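Side-chain contacts in DNA polymerase beta (Leishmania infantum, PDB 4P4M), which adds nucleotides to DNA from a template as a family X polymerase and probably works in base excision repair: residues E212-A216 with T217-G221; R275-T279 with K280-T284. One frame throughout, in Å; residues are numbered along the deposited sequence. Where two conformers were deposited one is given.

Interaction 1: E212-A216 with T217-G221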
ATOM      1  N   GLU A 212       4.017   8.910  21.881  1.00 19.33           N
ATOM      2  CA  GLU A 212       3.534   9.646  20.708  1.00 19.11           C
ATOM      3  C   GLU A 212       3.260   8.638  19.591  1.00 20.52           C
ATOM      4  O   GLU A 212       3.719   7.494  19.680  1.00 19.86           O
ATOM      5  CB  GLU A 212       4.594  10.642  20.234  1.00 20.55           C
ATOM      6  CG  GLU A 212       4.870  11.812  21.203  1.00 23.72           C
ATOM      7  CD  GLU A 212       3.711  12.804  21.275  1.00 26.78           C
ATOM      8  OE1 GLU A 212       3.057  13.045  20.237  1.00 21.41           O
ATOM      9  OE2 GLU A 212       3.461  13.351  22.369  1.00 24.90           O
ATOM     10  N   PRO A 213       2.513   9.047  18.547  1.00 19.73           N
ATOM     11  CA  PRO A 213       2.292   8.155  17.398  1.00 17.63           C
ATOM     12  C   PRO A 213       3.627   7.690  16.837  1.00 17.86           C
ATOM     13  O   PRO A 213       4.550   8.503  16.710  1.00 18.71           O
ATOM     14  CB  PRO A 213       1.586   9.057  16.375  1.00 19.13           C
ATOM     15  CG  PRO A 213       0.847  10.076  17.222  1.00 18.46           C
ATOM     16  CD  PRO A 213       1.784  10.324  18.408  1.00 19.98           C
ATOM     17  N   VAL A 214       3.732   6.408  16.485  1.00 17.39           N
ATOM     18  CA  VAL A 214       5.008   5.885  15.969  1.00 15.18           C
ATOM     19  C   VAL A 214       5.459   6.625  14.710  1.00 17.52           C
ATOM     20  O   VAL A 214       6.663   6.782  14.455  1.00 20.41           O
ATOM     21  CB  VAL A 214       4.975   4.341  15.745  1.00 17.43           C
ATOM     22  CG1 VAL A 214       3.988   3.963  14.640  1.00 16.79           C
ATOM     23  CG2 VAL A 214       6.381   3.810  15.403  1.00 18.62           C
ATOM     24  N   ALA A 215       4.500   7.119  13.938  1.00 16.06           N
ATOM     25  CA  ALA A 215       4.826   7.857  12.721  1.00 19.44           C
ATOM     26  C   ALA A 215       5.609   9.127  13.028  1.00 23.80           C
ATOM     27  O   ALA A 215       6.394   9.582  12.196  1.00 25.18           O
ATOM     28  CB  ALA A 215       3.561   8.184  11.919  1.00 19.98           C
ATOM     29  N   ALA A 216       5.427   9.677  14.228  1.00 23.55           N
ATOM     30  CA  ALA A 216       6.101  10.926  14.595  1.00 22.52           C
ATOM     31  C   ALA A 216       7.594  10.753  14.890  1.00 29.14           C
ATOM     32  O   ALA A 216       8.328  11.736  14.989  1.00 27.51           O
ATOM     33  CB  ALA A 216       5.389  11.601  15.781  1.00 27.01           C
ATOM     34  N   THR A 217       8.043   9.510  15.029  1.00 23.22           N
ATOM     35  CA  THR A 217       9.458   9.219  15.274  1.00 26.45           C
ATOM     36  C   THR A 217      10.335   9.324  14.008  1.00 28.73           C
ATOM     37  O   THR A 217      11.565   9.276  14.098  1.00 26.74           O
ATOM     38  CB  THR A 217       9.659   7.799  15.875  1.00 27.64           C
ATOM     39  OG1 THR A 217       9.318   6.801  14.894  1.00 27.35           O
ATOM     40  CG2 THR A 217       8.807   7.600  17.119  1.00 29.70           C
ATOM     41  N   GLY A 218       9.708   9.458  12.841  1.00 24.92           N
ATOM     42  CA  GLY A 218      10.427   9.486  11.573  1.00 24.29           C
ATOM     43  C   GLY A 218      10.954   8.119  11.136  1.00 24.37           C
ATOM     44  O   GLY A 218      11.796   8.019  10.239  1.00 21.36           O
ATOM     45  N   VAL A 219      10.465   7.054  11.759  1.00 20.53           N
ATOM     46  CA  VAL A 219      11.015   5.720  11.494  1.00 22.53           C
ATOM     47  C   VAL A 219      10.835   5.238  10.041  1.00 25.09           C
ATOM     48  O   VAL A 219      11.725   4.591   9.481  1.00 18.80           O
ATOM     49  CB  VAL A 219      10.516   4.642  12.513  1.00 26.10           C
ATOM     50  CG1 VAL A 219       9.024   4.414  12.381  1.00 20.62           C
ATOM     51  CG2 VAL A 219      11.274   3.327  12.307  1.00 26.15           C
ATOM     52  N   LEU A 220       9.700   5.542   9.418  1.00 16.59           N
ATOM     53  CA  LEU A 220       9.517   5.089   8.033  1.00 18.14           C
ATOM     54  C   LEU A 220      10.606   5.696   7.142  1.00 16.30           C
ATOM     55  O   LEU A 220      11.200   5.019   6.292  1.00 18.03           O
ATOM     56  CB  LEU A 220       8.119   5.442   7.510  1.00 17.61           C
ATOM     57  CG  LEU A 220       7.846   4.980   6.061  1.00 20.31           C
ATOM     58  CD1 LEU A 220       8.066   3.464   5.926  1.00 16.85           C
ATOM     59  CD2 LEU A 220       6.435   5.369   5.620  1.00 19.85           C
ATOM     60  N   GLY A 221      10.868   6.981   7.351  1.00 18.27           N
ATOM     61  CA  GLY A 221      11.877   7.692   6.589  1.00 18.91           C
ATOM     62  C   GLY A 221      13.277   7.147   6.825  1.00 26.30           C
ATOM     63  O   GLY A 221      14.080   7.086   5.898  1.00 21.52           O
TER
HETATM   64  O   HOH W   1       7.224   7.781   9.976  1.00 17.72           O

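Interaction 2: R275-T279 with K280-T284. With nucleotides of chain C.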
ATOM      1  N   ARG A 275       3.537   0.451   4.426  1.00 14.79           N
ATOM      2  CA  ARG A 275       2.647   1.202   5.322  0.50 14.09           C
ATOM      3  C   ARG A 275       3.085   0.989   6.770  1.00 17.59           C
ATOM      4  O   ARG A 275       3.285  -0.144   7.212  1.00 18.37           O
ATOM      5  CB  ARG A 275       1.162   0.803   5.159  0.50 17.64           C
ATOM      6  CG  ARG A 275       0.414   1.366   3.921  0.50 23.68           C
ATOM      7  CD  ARG A 275      -0.011   2.849   4.049  0.50 11.91           C
ATOM      8  NE  ARG A 275      -0.818   3.134   5.241  0.50 29.77           N
ATOM      9  CZ  ARG A 275      -2.121   3.414   5.212  0.50 24.46           C
ATOM     10  NH1 ARG A 275      -2.747   3.461   4.049  0.50 19.62           N
ATOM     11  NH2 ARG A 275      -2.795   3.658   6.341  0.50 12.35           N
ATOM     12  N   LEU A 276       3.242   2.092   7.502  1.00 16.52           N
ATOM     13  CA  LEU A 276       3.624   2.046   8.916  1.00 12.90           C
ATOM     14  C   LEU A 276       2.348   2.049   9.775  1.00 15.03           C
ATOM     15  O   LEU A 276       1.510   2.942   9.632  1.00 14.97           O
ATOM     16  CB  LEU A 276       4.493   3.270   9.268  1.00 16.16           C
ATOM     17  CG  LEU A 276       4.900   3.446  10.742  1.00 17.66           C
ATOM     18  CD1 LEU A 276       5.749   2.275  11.282  1.00 13.52           C
ATOM     19  CD2 LEU A 276       5.640   4.803  10.958  1.00 15.62           C
ATOM     20  N   ILE A 277       2.204   1.051  10.649  1.00 14.29           N
ATOM     21  CA  ILE A 277       0.931   0.791  11.351  1.00 13.25           C
ATOM     22  C   ILE A 277       1.180   0.590  12.848  1.00 15.72           C
ATOM     23  O   ILE A 277       2.145  -0.079  13.223  1.00 15.92           O
ATOM     24  CB  ILE A 277       0.245  -0.493  10.786  1.00 15.67           C
ATOM     25  CG1 ILE A 277      -0.133  -0.323   9.306  1.00 17.68           C
ATOM     26  CG2 ILE A 277      -0.998  -0.901  11.635  1.00 13.25           C
ATOM     27  CD1 ILE A 277      -1.192   0.759   9.031  1.00 20.55           C
ATOM     28  N   GLU A 278       0.332   1.182  13.699  1.00 15.35           N
ATOM     29  CA  GLU A 278       0.448   1.019  15.156  1.00 16.29           C
ATOM     30  C   GLU A 278       0.177  -0.433  15.571  1.00 15.88           C
ATOM     31  O   GLU A 278      -0.669  -1.111  14.983  1.00 16.93           O
ATOM     32  CB  GLU A 278      -0.528   1.943  15.911  1.00 17.17           C
ATOM     33  CG  GLU A 278      -0.283   3.465  15.748  1.00 16.37           C
ATOM     34  CD  GLU A 278       0.839   4.020  16.638  1.00 19.82           C
ATOM     35  OE1 GLU A 278       1.256   3.346  17.608  1.00 19.11           O
ATOM     36  OE2 GLU A 278       1.294   5.156  16.367  1.00 20.07           O
ATOM     37  N   THR A 279       0.857  -0.891  16.617  1.00 15.54           N
ATOM     38  CA  THR A 279       0.720  -2.283  17.069  1.00 17.64           C
ATOM     39  C   THR A 279      -0.735  -2.763  17.234  1.00 17.67           C
ATOM     40  O   THR A 279      -1.116  -3.821  16.698  1.00 14.87           O
ATOM     41  CB  THR A 279       1.503  -2.539  18.379  1.00 20.57           C
ATOM     42  OG1 THR A 279       2.875  -2.189  18.183  1.00 19.51           O
ATOM     43  CG2 THR A 279       1.413  -4.022  18.781  1.00 22.57           C
ATOM     44  N   LYS A 280      -1.552  -2.005  17.966  1.00 15.62           N
ATOM     45  CA  LYS A 280      -2.941  -2.431  18.209  1.00 16.87           C
ATOM     46  C   LYS A 280      -3.772  -2.510  16.923  1.00 22.29           C
ATOM     47  O   LYS A 280      -4.848  -3.136  16.906  1.00 19.77           O
ATOM     48  CB  LYS A 280      -3.646  -1.505  19.217  1.00 19.43           C
ATOM     49  CG  LYS A 280      -3.916  -0.105  18.660  1.00 16.09           C
ATOM     50  CD  LYS A 280      -4.735   0.787  19.628  1.00 24.10           C
ATOM     51  CE  LYS A 280      -3.919   1.243  20.836  1.00 27.51           C
ATOM     52  NZ  LYS A 280      -4.674   2.245  21.683  1.00 26.31           N
ATOM     53  N   SER A 281      -3.296  -1.860  15.860  1.00 17.58           N
ATOM     54  CA  SER A 281      -4.000  -1.859  14.570  1.00 14.16           C
ATOM     55  C   SER A 281      -3.591  -2.999  13.635  1.00 17.74           C
ATOM     56  O   SER A 281      -4.144  -3.141  12.547  1.00 15.83           O
ATOM     57  CB  SER A 281      -3.769  -0.516  13.844  1.00 17.64           C
ATOM     58  OG  SER A 281      -4.393   0.558  14.535  1.00 16.41           O
ATOM     59  N   VAL A 282      -2.609  -3.802  14.027  1.00 17.35           N
ATOM     60  CA  VAL A 282      -2.072  -4.795  13.087  1.00 16.99           C
ATOM     61  C   VAL A 282      -3.103  -5.825  12.537  1.00 16.18           C
ATOM     62  O   VAL A 282      -3.119  -6.104  11.342  1.00 17.69           O
ATOM     63  CB  VAL A 282      -0.782  -5.472  13.643  1.00 20.03           C
ATOM     64  CG1 VAL A 282      -0.396  -6.689  12.819  1.00 23.02           C
ATOM     65  CG2 VAL A 282       0.369  -4.440  13.671  1.00 18.59           C
ATOM     66  N   PRO A 283      -3.980  -6.380  13.396  1.00 19.57           N
ATOM     67  CA  PRO A 283      -4.943  -7.351  12.841  1.00 17.00           C
ATOM     68  C   PRO A 283      -5.873  -6.744  11.782  1.00 16.35           C
ATOM     69  O   PRO A 283      -6.151  -7.384  10.758  1.00 18.23           O
ATOM     70  CB  PRO A 283      -5.752  -7.795  14.079  1.00 20.21           C
ATOM     71  CG  PRO A 283      -4.784  -7.583  15.244  1.00 22.90           C
ATOM     72  CD  PRO A 283      -4.038  -6.314  14.869  1.00 19.12           C
ATOM     73  N   THR A 284      -6.374  -5.534  12.026  1.00 16.63           N
ATOM     74  CA  THR A 284      -7.231  -4.888  11.037  1.00 15.84           C
ATOM     75  C   THR A 284      -6.440  -4.419   9.798  1.00 19.47           C
ATOM     76  O   THR A 284      -6.985  -4.354   8.702  1.00 16.84           O
ATOM     77  CB  THR A 284      -8.028  -3.708  11.651  1.00 18.94           C
ATOM     78  OG1 THR A 284      -7.167  -2.951  12.506  1.00 16.81           O
ATOM     79  CG2 THR A 284      -9.214  -4.231  12.486  1.00 19.19           C
TER
ATOM     80  P    DC C   4      -5.220   8.017   6.430  1.00 22.35           P
ATOM     81  OP1  DC C   4      -4.501   7.754   7.698  1.00 21.14           O
ATOM     82  OP2  DC C   4      -6.094   9.208   6.304  1.00 21.51           O
ATOM     83  O5'  DC C   4      -4.150   8.097   5.246  1.00 20.19           O
ATOM     84  C5'  DC C   4      -3.255   7.007   4.999  1.00 15.51           C
ATOM     85  C4'  DC C   4      -2.179   7.413   4.008  1.00 19.59           C
ATOM     86  O4'  DC C   4      -2.774   7.452   2.679  1.00 20.45           O
ATOM     87  C3'  DC C   4      -1.528   8.773   4.248  1.00 18.22           C
ATOM     88  O3'  DC C   4      -0.137   8.584   3.974  1.00 19.41           O
ATOM     89  C2'  DC C   4      -2.248   9.694   3.253  1.00 21.97           C
ATOM     90  C1'  DC C   4      -2.651   8.740   2.118  1.00 21.78           C
ATOM     91  N1   DC C   4      -3.977   9.050   1.469  1.00 23.66           N
ATOM     92  C2   DC C   4      -4.051   9.035   0.074  1.00 27.06           C
ATOM     93  O2   DC C   4      -3.021   8.776  -0.564  1.00 24.58           O
ATOM     94  N3   DC C   4      -5.233   9.312  -0.540  1.00 24.24           N
ATOM     95  C4   DC C   4      -6.312   9.585   0.197  1.00 27.06           C
ATOM     96  N4   DC C   4      -7.454   9.846  -0.463  1.00 25.92           N
ATOM     97  C5   DC C   4      -6.263   9.610   1.629  1.00 23.75           C
ATOM     98  C6   DC C   4      -5.088   9.333   2.224  1.00 24.54           C
TER

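Interaction 1: E212-A216 with T217-G221
Thr217 and Val214 meet in a local turn contact, where a short 3-10 segment of the palm leads into helix 219-229. The carbonyl oxygen of Val214 is the focus. The hydroxyl OG1 of Thr217 donates to Val214 O over 2.7 Å. This bond lies in the carbonyl plane, with a C=O...donor angle of 158°. The backbone N of Thr217 donates to the same Val214 O at 3.1 Å, but from well above that plane. One residue thus grips one oxygen with two donors. The torsion of Thr217 makes this possible: with chi1 at 68°, OG1 sits between the backbone N and the carbonyl carbon, which turns it back toward Val214 O. CG2 of Thr217 also rests 3.5 Å from Val214 O. The same OG1 weakly accepts the N-H of Val219, at the start of the helix.

The next turn bond is weak, from Gly218 N to Ala215 O at 3.4 Å. A water donates to Ala215 O at 3.0 Å and weakly accepts from Leu220 N. This water bridges the turn to the helix. Gly218 has a positive phi of 74° and holds the N-cap position.

The apolar part is small. CG2 of Val214 meets CG1 of Val219 at 4.1 Å, the two side chains crossing at a slant. Both valines, with Ala215, also lie against Leu276 of strand 270-277. The whole is a 3-10 turn followed by a left-handed glycine N-cap that starts helix 219-229 of the palm domain.

Interaction 2: R275-T279 with K280-T284
Ile277 and Ser281 pack across the turn that leads from strand 270-277 of the palm into helix 282-290. The strand has backbone hydrogen bonds to strand 193-203, which carries the magnesium ligands Asp196 and Asp198. The branch CG2 of Ile277 lies 3.6 Å from CB of Ser281. It also comes within 4.3 Å of CG2 of Val282. CG2 is set anti to the Ile277 backbone N and beside the carbonyl carbon, which lays this methyl against the turn.

Two backbone bonds close the turn. Ser281 N donates to Glu278 O at 2.9 Å, and Val282 N donates to Thr279 O at 3.1 Å. The second is the straighter, with an N-H...acceptor angle of 167°. CG2 of Val282 packs on that same carbonyl, 3.4 Å from Thr279 O.

The polar ends point to other partners. Thr279 OG1 bonds to Arg203 O, and Ser281 OG bonds to Tyr313 O. These tie the turn to the end of strand 193-203 and to the loop after strand 308-310.

Farther back on the strand, Arg275 was modelled in two conformers, and its contacts are tentative. In the one given, C5' of DC4 of chain C lies over one face of its guanidinium, 3.6 Å from Arg275 NH2. In that conformer Arg275 NH2 also forms a salt bridge with Glu312. Ile277 also touches Ile200 of strand 193-203 and both Ala285 and Phe289 of helix 282-290. Its side chain thus sits between strand 193-203 and the helix that the turn leads into.

How the interactions relate
Interaction 1 precedes interaction 2 in the chain, and the two touch. Both are 3-10 turns that open a helix, each with buried and exposed residues. Both involve strand 270-277: interaction 2 includes its end, whereas interaction 1 packs on it. A polar link joins them as well, a probable hydrogen bond from Val214 N to Glu278 OE2 at 2.7 Å. Their chemistry differs. In 212-221 a side-chain hydroxyl bonds within the turn. In 275-284 the bonds across the turn are backbone only, and the hydroxyls of Thr279 and Ser281 are bonded to backbone carbonyls of other parts of the chain. Interaction 1 lies away from the nucleotide and metal sites.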